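Techylectin-5A (Tachypleus tridentatus, PDB 1JC9) agglutinates bacteria and human erythrocytes in horseshoe crab innate immunity by recognising acetyl groups on their surfaces, and carries a bound calcium ion. Local coordinates at residues T201-C206 / Y216-E221; N182-H187 / G212-D217. All coordinates share one frame; numbering follows the deposited sequence.

Interaction 1 of 2, residues T201-C206 / Y216-E221; sequences THETHC and YDRCHE. With CA (calcium ion), chain C; NAG (2-acetamido-2-deoxy-beta-D-glucopyranose), chain B.
Thr201-Asp217, His202-Arg218 and Cys206-Cys219 are the nearest CA pairs, 5.1 to 5.7 Å apart, between two loop segments, the first ending at the start of helix 206-210. The covalent tie is the disulfide Cys206-Cys219, with a chi3 of -82°; CB of Cys206 also lies against CB of Tyr216, and Tyr216 OH is hydrogen-bonded to Asn223 OD1. At the other end Thr201 approaches Asp217 O through both N and OG1, each a weak hydrogen bond of 3.3 Å. The Arg218 chain, extended from CG to NE, lays one guanidinium face against Thr201 O, and NH2 makes a salt bridge with Glu203 OE2, its hydrogen bond weak at 3.3 Å. CB of Arg218 meets the edge of the His202 ring, whose ND1 accepts a hydrogen bond from Thr204 N, lying in the ring plane (2.7 Å, 170°). His202 O and Thr204 O coordinate the calcium with two waters, and Asp198 and Asp200 complete the site. After the cis peptide Arg218-Cys219, Cys219 N (2.7 Å) and His220 N (2.9 Å) converge on O7 of the N-acetylglucosamine, while its methyl C8 lies over a face of the His220 ring. This is consistent with the calcium and acetyl-recognition region of a fibrinogen-related lectin domain.

Interaction 2 of 2, residues N182-H187 / G212-D217; sequences NSFGRH and GGWWYD. With NAG (2-acetamido-2-deoxy-beta-D-glucopyranose), chain B.
His187 and Trp214 meet edge-to-face: the pyrrole edge of the indole points at one face of the imidazole, planes 79° apart, with Trp214 NE1 above the ring centre. The imidazole is also held from its rim, where ND1 donates to Trp215 O at 2.7 Å and 166°, nearly in its own ring plane but above the carbonyl plane of the acceptor. That grip, with the indole over a face, restricts rotation of the His187 ring. Phe184 joins His187 and Trp214 in an aromatic cluster. Its CE1 comes 3.6 Å from Trp214 CZ2, the two planes oblique to each other, and Trp215 CZ3 approaches its edge, 4.1 Å from CZ.

Arg186 and Asp217 cross at about a right angle, guanidinium and carboxylate planes 87° apart. Asp217 OD1 lies well out of the guanidinium plane, 3.8 Å from Arg186 NE, so this long salt bridge is one of charge alone; NE is buried with no partner in the model. A water donates to both Arg186 O and Asp217 OD1. Arg186 NH2 donates to O1 of the N-acetylglucosamine at 3.0 Å.

Leu171 of strand 171-172 packs on Phe184, His187 and Trp215, Phe143 and Tyr157 of strands 139-146 and 152-162 meet Phe184 edge-to-face, and helix 206-210 lies against Tyr216.

How the interactions relate
The centres of interactions 1 and 2 lie 9 Å apart, on the same side of the chain's centre, within one fibrinogen C-terminal range. Along the chain 182-187 comes first, then 201-206; after helix 206-210 follow 212-217 and 216-221, which share Tyr216 and Asp217. Interaction 2 is the more buried, about 11 Å from the chain's centre to its own, against 18 Å for interaction 1. They also touch directly, His220 CB packing 3.4 Å from His187 CE1. Both reach the N-acetylglucosamine, interaction 1 chiefly at the acetyl group, interaction 2 at O1. The stretch 212-221 thus runs from the aromatic cluster to the sugar pocket and is tied to the calcium loop by the disulfide.

Interaction 1 of 2, residues T201-C206 / Y216-E221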
# COMPACT_ATOMS: atom_id res chain seq x y z
N THR A 201 8.45 16.95 4.43
CA THR A 201 8.96 17.93 5.38
C THR A 201 10.48 17.97 5.40
O THR A 201 11.10 18.20 6.44
CB THR A 201 8.47 17.63 6.81
OG1 THR A 201 9.01 16.38 7.24
CG2 THR A 201 6.96 17.58 6.85
N HIS A 202 11.08 17.75 4.24
CA HIS A 202 12.53 17.75 4.12
C HIS A 202 12.95 18.83 3.13
O HIS A 202 12.17 19.23 2.26
CB HIS A 202 13.01 16.37 3.66
CG HIS A 202 14.49 16.17 3.77
ND1 HIS A 202 15.39 16.78 2.92
CD2 HIS A 202 15.23 15.43 4.63
CE1 HIS A 202 16.62 16.41 3.25
NE2 HIS A 202 16.55 15.59 4.28
N GLU A 203 14.19 19.30 3.26
CA GLU A 203 14.72 20.33 2.37
C GLU A 203 14.79 19.80 0.95
O GLU A 203 14.59 20.53 -0.02
CB GLU A 203 16.12 20.75 2.83
CG GLU A 203 16.19 21.31 4.24
CD GLU A 203 15.74 20.31 5.29
OE1 GLU A 203 16.32 19.20 5.34
OE2 GLU A 203 14.82 20.63 6.07
N THR A 204 15.09 18.51 0.82
CA THR A 204 15.20 17.88 -0.49
C THR A 204 13.86 17.34 -0.98
O THR A 204 12.83 17.49 -0.32
CB THR A 204 16.20 16.72 -0.46
OG1 THR A 204 15.72 15.69 0.42
CG2 THR A 204 17.55 17.20 0.04
N HIS A 205 13.90 16.70 -2.14
CA HIS A 205 12.73 16.11 -2.77
C HIS A 205 12.83 14.60 -2.50
O HIS A 205 13.45 13.86 -3.27
CB HIS A 205 12.78 16.38 -4.28
CG HIS A 205 11.46 16.23 -4.98
ND1 HIS A 205 10.55 15.26 -4.65
CD2 HIS A 205 10.92 16.92 -6.01
CE1 HIS A 205 9.50 15.35 -5.46
NE2 HIS A 205 9.71 16.35 -6.30
N CYS A 206 12.22 14.16 -1.41
CA CYS A 206 12.26 12.76 -1.02
C CYS A 206 11.86 11.79 -2.14
O CYS A 206 12.53 10.78 -2.36
CB CYS A 206 11.35 12.51 0.18
SG CYS A 206 11.89 13.22 1.77
N TYR A 216 6.06 10.43 2.36
CA TYR A 216 7.41 10.75 2.81
C TYR A 216 7.50 11.79 3.92
O TYR A 216 6.74 12.76 3.95
CB TYR A 216 8.25 11.21 1.62
CG TYR A 216 8.59 10.11 0.64
CD1 TYR A 216 9.38 9.03 1.02
CD2 TYR A 216 8.16 10.18 -0.69
CE1 TYR A 216 9.73 8.03 0.12
CE2 TYR A 216 8.50 9.18 -1.61
CZ TYR A 216 9.29 8.12 -1.19
OH TYR A 216 9.66 7.14 -2.08
N ASP A 217 8.45 11.56 4.82
CA ASP A 217 8.71 12.44 5.95
C ASP A 217 10.06 13.13 5.74
O ASP A 217 10.14 14.18 5.11
CB ASP A 217 8.74 11.64 7.25
CG ASP A 217 8.96 12.50 8.48
OD1 ASP A 217 9.13 11.94 9.58
OD2 ASP A 217 8.96 13.75 8.34
N ARG A 218 11.12 12.51 6.27
CA ARG A 218 12.49 13.04 6.16
C ARG A 218 13.56 11.94 6.12
O ARG A 218 14.53 12.03 6.88
CB ARG A 218 12.80 13.93 7.35
CG ARG A 218 12.10 15.27 7.42
CD ARG A 218 12.23 15.81 8.84
NE ARG A 218 12.19 17.27 8.91
CZ ARG A 218 13.17 18.06 8.50
NH1 ARG A 218 14.28 17.54 7.99
NH2 ARG A 218 13.05 19.38 8.61
N CYS A 219 13.45 10.93 5.26
CA CYS A 219 12.37 10.78 4.31
C CYS A 219 11.48 9.56 4.59
O CYS A 219 10.25 9.64 4.46
CB CYS A 219 12.94 10.65 2.90
SG CYS A 219 13.59 12.19 2.17
N HIS A 220 12.09 8.44 4.97
CA HIS A 220 11.30 7.23 5.23
C HIS A 220 11.99 6.14 6.03
O HIS A 220 13.20 6.16 6.23
CB HIS A 220 10.85 6.61 3.90
CG HIS A 220 11.93 5.85 3.20
ND1 HIS A 220 12.43 4.65 3.67
CD2 HIS A 220 12.64 6.14 2.09
CE1 HIS A 220 13.39 4.23 2.88
NE2 HIS A 220 13.54 5.12 1.90
N GLU A 221 11.18 5.17 6.46
CA GLU A 221 11.65 3.99 7.17
C GLU A 221 11.08 2.82 6.37
O GLU A 221 11.54 1.68 6.50
CB GLU A 221 11.16 3.97 8.62
CG GLU A 221 11.72 5.10 9.47
CD GLU A 221 11.78 4.76 10.94
OE1 GLU A 221 10.74 4.38 11.52
OE2 GLU A 221 12.88 4.86 11.53
CA CA C . 10.87 18.57 0.26
C1 NAG B . 16.77 8.36 8.27
C2 NAG B . 16.95 9.04 6.83
C3 NAG B . 18.30 9.86 6.84
C4 NAG B . 18.13 10.93 7.88
C5 NAG B . 17.89 10.24 9.28
C6 NAG B . 17.67 11.27 10.39
C7 NAG B . 15.97 7.93 4.92
C8 NAG B . 15.95 6.89 3.85
N2 NAG B . 17.02 7.98 5.81
O1 NAG B . 15.55 7.57 8.39
O3 NAG B . 18.52 10.49 5.58
O4 NAG B . 19.34 11.76 7.95
O5 NAG B . 16.70 9.39 9.29
O6 NAG B . 17.46 10.44 11.57
O7 NAG B . 15.00 8.73 4.98
O HOH W 1 11.79 20.86 -0.55
O HOH W 2 9.34 19.86 1.39

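Interaction 2 of 2, residues N182-H187 / G212-D217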
# COMPACT_ATOMS: atom_id res chain seq x y z
N ASN A 182 8.03 -1.74 13.49
CA ASN A 182 7.21 -0.58 13.18
C ASN A 182 7.90 0.44 12.29
O ASN A 182 8.41 1.45 12.78
CB ASN A 182 6.77 0.08 14.49
CG ASN A 182 5.76 1.18 14.28
OD1 ASN A 182 5.34 1.45 13.16
ND2 ASN A 182 5.37 1.83 15.37
N SER A 183 7.92 0.20 10.98
CA SER A 183 8.57 1.14 10.07
C SER A 183 7.60 2.01 9.26
O SER A 183 8.03 2.77 8.40
CB SER A 183 9.50 0.39 9.11
OG SER A 183 10.57 -0.22 9.82
N PHE A 184 6.31 1.91 9.54
CA PHE A 184 5.31 2.73 8.84
C PHE A 184 4.83 3.83 9.79
O PHE A 184 4.34 4.88 9.37
CB PHE A 184 4.12 1.86 8.40
CG PHE A 184 3.18 2.54 7.44
CD1 PHE A 184 3.65 3.11 6.26
CD2 PHE A 184 1.81 2.54 7.67
CE1 PHE A 184 2.77 3.67 5.33
CE2 PHE A 184 0.92 3.10 6.75
CZ PHE A 184 1.40 3.66 5.57
N GLY A 185 4.99 3.57 11.09
CA GLY A 185 4.55 4.51 12.10
C GLY A 185 5.01 5.95 11.94
O GLY A 185 4.22 6.87 12.14
N ARG A 186 6.27 6.15 11.57
CA ARG A 186 6.79 7.51 11.43
C ARG A 186 6.11 8.30 10.32
O ARG A 186 6.19 9.53 10.28
CB ARG A 186 8.30 7.48 11.18
CG ARG A 186 8.98 8.81 11.49
CD ARG A 186 10.51 8.71 11.42
NE ARG A 186 11.03 8.71 10.06
CZ ARG A 186 12.32 8.61 9.75
NH1 ARG A 186 13.22 8.49 10.72
NH2 ARG A 186 12.71 8.64 8.49
N HIS A 187 5.42 7.61 9.42
CA HIS A 187 4.75 8.27 8.31
C HIS A 187 3.38 8.84 8.65
O HIS A 187 2.81 9.62 7.88
CB HIS A 187 4.67 7.28 7.14
CG HIS A 187 6.01 6.92 6.59
ND1 HIS A 187 6.67 7.70 5.66
CD2 HIS A 187 6.86 5.91 6.90
CE1 HIS A 187 7.87 7.19 5.44
NE2 HIS A 187 8.01 6.10 6.18
N GLY A 212 9.69 6.78 -5.21
CA GLY A 212 8.32 6.31 -5.19
C GLY A 212 7.28 7.37 -4.88
O GLY A 212 7.59 8.55 -4.77
N GLY A 213 6.03 6.92 -4.77
CA GLY A 213 4.93 7.79 -4.41
C GLY A 213 4.64 7.28 -3.01
O GLY A 213 4.25 6.13 -2.85
N TRP A 214 4.83 8.12 -2.00
CA TRP A 214 4.64 7.66 -0.63
C TRP A 214 4.39 8.85 0.29
O TRP A 214 4.51 10.00 -0.13
CB TRP A 214 5.93 6.94 -0.20
CG TRP A 214 5.83 5.98 0.95
CD1 TRP A 214 6.40 6.11 2.18
CD2 TRP A 214 5.16 4.71 0.95
NE1 TRP A 214 6.14 5.00 2.95
CE2 TRP A 214 5.38 4.12 2.21
CE3 TRP A 214 4.40 4.02 -0.00
CZ2 TRP A 214 4.86 2.87 2.55
CZ3 TRP A 214 3.89 2.77 0.34
CH2 TRP A 214 4.12 2.21 1.60
N TRP A 215 4.03 8.57 1.54
CA TRP A 215 3.79 9.61 2.53
C TRP A 215 5.14 9.92 3.17
O TRP A 215 5.35 9.69 4.36
CB TRP A 215 2.79 9.12 3.58
CG TRP A 215 1.43 8.81 3.03
CD1 TRP A 215 0.39 9.68 2.85
CD2 TRP A 215 0.97 7.54 2.54
NE1 TRP A 215 -0.68 9.04 2.28
CE2 TRP A 215 -0.35 7.72 2.07
CE3 TRP A 215 1.55 6.27 2.44
CZ2 TRP A 215 -1.11 6.68 1.52
CZ3 TRP A 215 0.80 5.23 1.88
CH2 TRP A 215 -0.51 5.45 1.43
N TYR A 216 6.06 10.43 2.36
CA TYR A 216 7.41 10.75 2.81
C TYR A 216 7.50 11.79 3.92
O TYR A 216 6.74 12.76 3.95
CB TYR A 216 8.25 11.21 1.62
CG TYR A 216 8.59 10.11 0.64
CD1 TYR A 216 9.38 9.03 1.02
CD2 TYR A 216 8.16 10.18 -0.69
CE1 TYR A 216 9.73 8.03 0.12
CE2 TYR A 216 8.50 9.18 -1.61
CZ TYR A 216 9.29 8.12 -1.19
OH TYR A 216 9.66 7.14 -2.08
N ASP A 217 8.45 11.56 4.82
CA ASP A 217 8.71 12.44 5.95
C ASP A 217 10.06 13.13 5.74
O ASP A 217 10.14 14.18 5.11
CB ASP A 217 8.74 11.64 7.25
CG ASP A 217 8.96 12.50 8.48
OD1 ASP A 217 9.13 11.94 9.58
OD2 ASP A 217 8.96 13.75 8.34
C1 NAG B . 16.77 8.36 8.27
C2 NAG B . 16.95 9.04 6.83
C3 NAG B . 18.30 9.86 6.84
C4 NAG B . 18.13 10.93 7.88
C5 NAG B . 17.89 10.24 9.28
C6 NAG B . 17.67 11.27 10.39
C7 NAG B . 15.97 7.93 4.92
C8 NAG B . 15.95 6.89 3.85
N2 NAG B . 17.02 7.98 5.81
O1 NAG B . 15.55 7.57 8.39
O3 NAG B . 18.52 10.49 5.58
O4 NAG B . 19.34 11.76 7.95
O5 NAG B . 16.70 9.39 9.29
O6 NAG B . 17.46 10.44 11.57
O7 NAG B . 15.00 8.73 4.98
O HOH W 3 7.21 12.14 11.38